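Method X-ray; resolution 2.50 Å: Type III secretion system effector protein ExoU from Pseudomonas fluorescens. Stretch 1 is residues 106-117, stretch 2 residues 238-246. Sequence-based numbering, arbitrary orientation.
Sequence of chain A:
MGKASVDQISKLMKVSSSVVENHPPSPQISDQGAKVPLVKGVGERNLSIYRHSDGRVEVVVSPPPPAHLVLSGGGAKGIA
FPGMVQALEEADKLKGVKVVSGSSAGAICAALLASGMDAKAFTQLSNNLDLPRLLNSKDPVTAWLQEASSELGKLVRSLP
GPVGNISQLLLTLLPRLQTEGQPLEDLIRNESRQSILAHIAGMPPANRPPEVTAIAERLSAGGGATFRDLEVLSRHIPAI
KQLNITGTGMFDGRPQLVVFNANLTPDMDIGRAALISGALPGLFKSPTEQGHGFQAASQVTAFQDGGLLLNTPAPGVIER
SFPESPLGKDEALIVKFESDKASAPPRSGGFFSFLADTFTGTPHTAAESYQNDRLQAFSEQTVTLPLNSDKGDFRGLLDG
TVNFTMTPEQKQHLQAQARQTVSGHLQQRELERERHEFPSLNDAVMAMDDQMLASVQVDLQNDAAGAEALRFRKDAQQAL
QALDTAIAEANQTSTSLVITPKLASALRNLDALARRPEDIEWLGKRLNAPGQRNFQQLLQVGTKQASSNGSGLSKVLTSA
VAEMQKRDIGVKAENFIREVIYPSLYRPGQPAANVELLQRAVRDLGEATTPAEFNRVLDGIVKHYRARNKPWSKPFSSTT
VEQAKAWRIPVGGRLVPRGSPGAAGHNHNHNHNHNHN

Stretch 1 (106-117) GAICAALLASGM
Stretch 2 (238-246) PAIKQLNIT

At the apolar centre, Leu 243 (chi1 t, chi2 p) points toward the helix and spreads over three alanines: Leu 243 CD1 lies 3.7 Å from Ala 110 CB, CD2 4.0 Å from Ala 111 CB, and CB 3.9 Å from Ala 114 CB. Such short side chains let the leucine approach the helical backbone; Leu 243 CD2 lies 3.9 Å from Ala 111 CA. The helix carrying these alanines runs antiparallel to strand 242-246 (172°, axes 8.3 Å apart at closest approach), and the two stretches together bury 445 Å². One turn earlier, Ala 107 CB meets Ile 245 CG2 at 3.4 Å, their CA atoms 5.5 Å apart; Ile 245 is m,t. Gln 242 and Asn 244, flanking Leu 243 in sequence, point away. Toward the helix C-terminus the backbones close in, with Ala 114 CA 4.4 Å from Lys 241 CA. Here Lys 241 N donates a nearly linear hydrogen bond (2.8 Å, 174°) to Ala 114 O. Lys 241 starts sideways, CB 4.0 Å from Ala 114 CB; its chain (m,p,t,p) then leads away, and Lys 241 NZ donates a hydrogen bond to Pro 238 O (3.0 Å). Gly 116 (phi/psi 96/19) closes a Schellman motif; Gly 116 CA sits 3.4 Å from Ala 239 O, and a CB would clash with Ile 240 CD1. Ile 240 (m,m) brings CD1 3.2 Å from Ser 115 O; Ser 115 OG (chi1 m) donates a hydrogen bond to Ala 111 O (3.0 Å).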

# COMPACT_ATOMS: atom_id res chain seq x y z
N GLY A 106 18.28 17.17 -8.76
CA GLY A 106 19.38 16.21 -8.51
C GLY A 106 18.83 14.83 -8.28
O GLY A 106 19.56 13.84 -8.13
N ALA A 107 17.51 14.76 -8.21
CA ALA A 107 16.86 13.51 -8.05
C ALA A 107 17.15 12.56 -9.23
O ALA A 107 17.43 11.38 -9.04
CB ALA A 107 15.37 13.73 -7.82
N ILE A 108 17.09 13.10 -10.43
CA ILE A 108 17.39 12.35 -11.65
C ILE A 108 18.74 11.64 -11.55
O ILE A 108 18.84 10.41 -11.72
CB ILE A 108 17.53 13.29 -12.84
CG1 ILE A 108 16.25 14.06 -13.08
CG2 ILE A 108 17.94 12.53 -14.09
CD1 ILE A 108 16.43 15.17 -14.10
N CYS A 109 19.75 12.42 -11.24
CA CYS A 109 21.08 11.94 -11.14
C CYS A 109 21.14 10.92 -10.02
O CYS A 109 21.65 9.80 -10.20
CB CYS A 109 21.96 13.20 -11.01
SG CYS A 109 21.64 14.56 -12.18
N ALA A 110 20.57 11.24 -8.86
CA ALA A 110 20.60 10.33 -7.77
C ALA A 110 19.99 9.01 -8.17
O ALA A 110 20.53 7.97 -7.85
CB ALA A 110 19.85 10.90 -6.61
N ALA A 111 18.88 9.04 -8.90
CA ALA A 111 18.26 7.80 -9.31
C ALA A 111 19.18 7.01 -10.25
O ALA A 111 19.36 5.78 -10.08
CB ALA A 111 16.91 8.04 -9.94
N LEU A 112 19.81 7.70 -11.21
CA LEU A 112 20.70 6.98 -12.12
C LEU A 112 21.84 6.32 -11.36
O LEU A 112 22.17 5.16 -11.58
CB LEU A 112 21.22 7.90 -13.20
CG LEU A 112 20.17 8.43 -14.19
CD1 LEU A 112 20.80 9.28 -15.28
CD2 LEU A 112 19.43 7.27 -14.81
N LEU A 113 22.42 7.03 -10.41
CA LEU A 113 23.54 6.47 -9.63
C LEU A 113 23.10 5.37 -8.67
O LEU A 113 23.78 4.39 -8.55
CB LEU A 113 24.30 7.55 -8.87
CG LEU A 113 25.04 8.57 -9.72
CD1 LEU A 113 25.61 9.73 -8.93
CD2 LEU A 113 26.16 7.88 -10.45
N ALA A 114 21.94 5.48 -8.07
CA ALA A 114 21.53 4.49 -7.14
C ALA A 114 21.30 3.17 -7.84
O ALA A 114 21.40 2.11 -7.22
CB ALA A 114 20.28 4.92 -6.39
N SER A 115 21.01 3.27 -9.13
CA SER A 115 20.76 2.13 -9.99
C SER A 115 22.02 1.43 -10.42
O SER A 115 21.97 0.40 -11.11
CB SER A 115 20.02 2.57 -11.25
OG SER A 115 18.71 2.98 -10.92
N GLY A 116 23.15 2.00 -10.07
CA GLY A 116 24.41 1.34 -10.35
C GLY A 116 25.10 1.77 -11.62
O GLY A 116 25.94 1.06 -12.09
N MET A 117 24.76 2.93 -12.18
CA MET A 117 25.47 3.42 -13.33
C MET A 117 26.87 3.80 -12.92
O MET A 117 27.03 4.57 -11.98
CB MET A 117 24.76 4.64 -13.99
CG MET A 117 23.54 4.27 -14.80
SD MET A 117 22.89 5.58 -15.88
CE MET A 117 24.39 6.25 -16.54
N PRO A 238 26.51 -4.52 -3.96
CA PRO A 238 27.10 -3.29 -3.49
C PRO A 238 27.02 -2.11 -4.45
O PRO A 238 26.98 -0.99 -3.99
CB PRO A 238 28.55 -3.67 -3.26
CG PRO A 238 28.54 -5.14 -3.07
CD PRO A 238 27.46 -5.64 -3.95
N ALA A 239 26.97 -2.34 -5.77
CA ALA A 239 26.89 -1.24 -6.72
C ALA A 239 25.51 -0.53 -6.73
O ALA A 239 25.42 0.61 -7.15
CB ALA A 239 27.24 -1.72 -8.12
N ILE A 240 24.45 -1.23 -6.34
CA ILE A 240 23.13 -0.65 -6.27
C ILE A 240 22.94 -0.02 -4.86
O ILE A 240 23.26 -0.64 -3.84
CB ILE A 240 22.02 -1.69 -6.43
CG1 ILE A 240 22.26 -2.64 -7.61
CG2 ILE A 240 20.69 -0.98 -6.61
CD1 ILE A 240 22.38 -1.95 -8.95
N LYS A 241 22.38 1.18 -4.82
CA LYS A 241 22.29 1.94 -3.60
C LYS A 241 20.88 2.23 -3.17
O LYS A 241 19.99 2.36 -3.98
CB LYS A 241 22.94 3.27 -3.84
CG LYS A 241 24.45 3.27 -3.80
CD LYS A 241 25.15 2.78 -5.04
CE LYS A 241 26.67 2.86 -4.90
NZ LYS A 241 27.25 1.99 -3.83
N GLN A 242 20.64 2.42 -1.90
CA GLN A 242 19.31 2.89 -1.51
C GLN A 242 19.18 4.30 -2.00
O GLN A 242 20.20 4.97 -2.26
CB GLN A 242 19.11 2.85 -0.03
CG GLN A 242 19.29 1.48 0.56
CD GLN A 242 19.24 1.53 2.04
OE1 GLN A 242 18.39 2.20 2.63
NE2 GLN A 242 20.16 0.88 2.67
N LEU A 243 17.95 4.77 -2.13
CA LEU A 243 17.74 6.09 -2.72
C LEU A 243 16.75 6.90 -1.94
O LEU A 243 15.72 6.36 -1.52
CB LEU A 243 17.22 5.92 -4.14
CG LEU A 243 16.78 7.17 -4.92
CD1 LEU A 243 17.96 8.08 -5.19
CD2 LEU A 243 16.15 6.76 -6.23
N ASN A 244 17.07 8.18 -1.75
CA ASN A 244 16.15 9.18 -1.24
C ASN A 244 16.02 10.25 -2.26
O ASN A 244 16.99 10.87 -2.65
CB ASN A 244 16.73 9.92 -0.05
CG ASN A 244 16.65 9.14 1.16
OD1 ASN A 244 15.62 9.04 1.75
ND2 ASN A 244 17.73 8.55 1.53
N ILE A 245 14.80 10.54 -2.63
CA ILE A 245 14.53 11.65 -3.46
C ILE A 245 13.76 12.67 -2.60
O ILE A 245 12.79 12.34 -1.91
CB ILE A 245 13.75 11.21 -4.67
CG1 ILE A 245 14.67 10.40 -5.51
CG2 ILE A 245 13.24 12.43 -5.44
CD1 ILE A 245 14.15 10.13 -6.91
N THR A 246 14.21 13.91 -2.65
CA THR A 246 13.69 14.94 -1.78
C THR A 246 13.40 16.22 -2.50
O THR A 246 13.92 16.47 -3.56
CB THR A 246 14.76 15.22 -0.72
OG1 THR A 246 14.93 14.02 0.04
CG2 THR A 246 14.33 16.30 0.22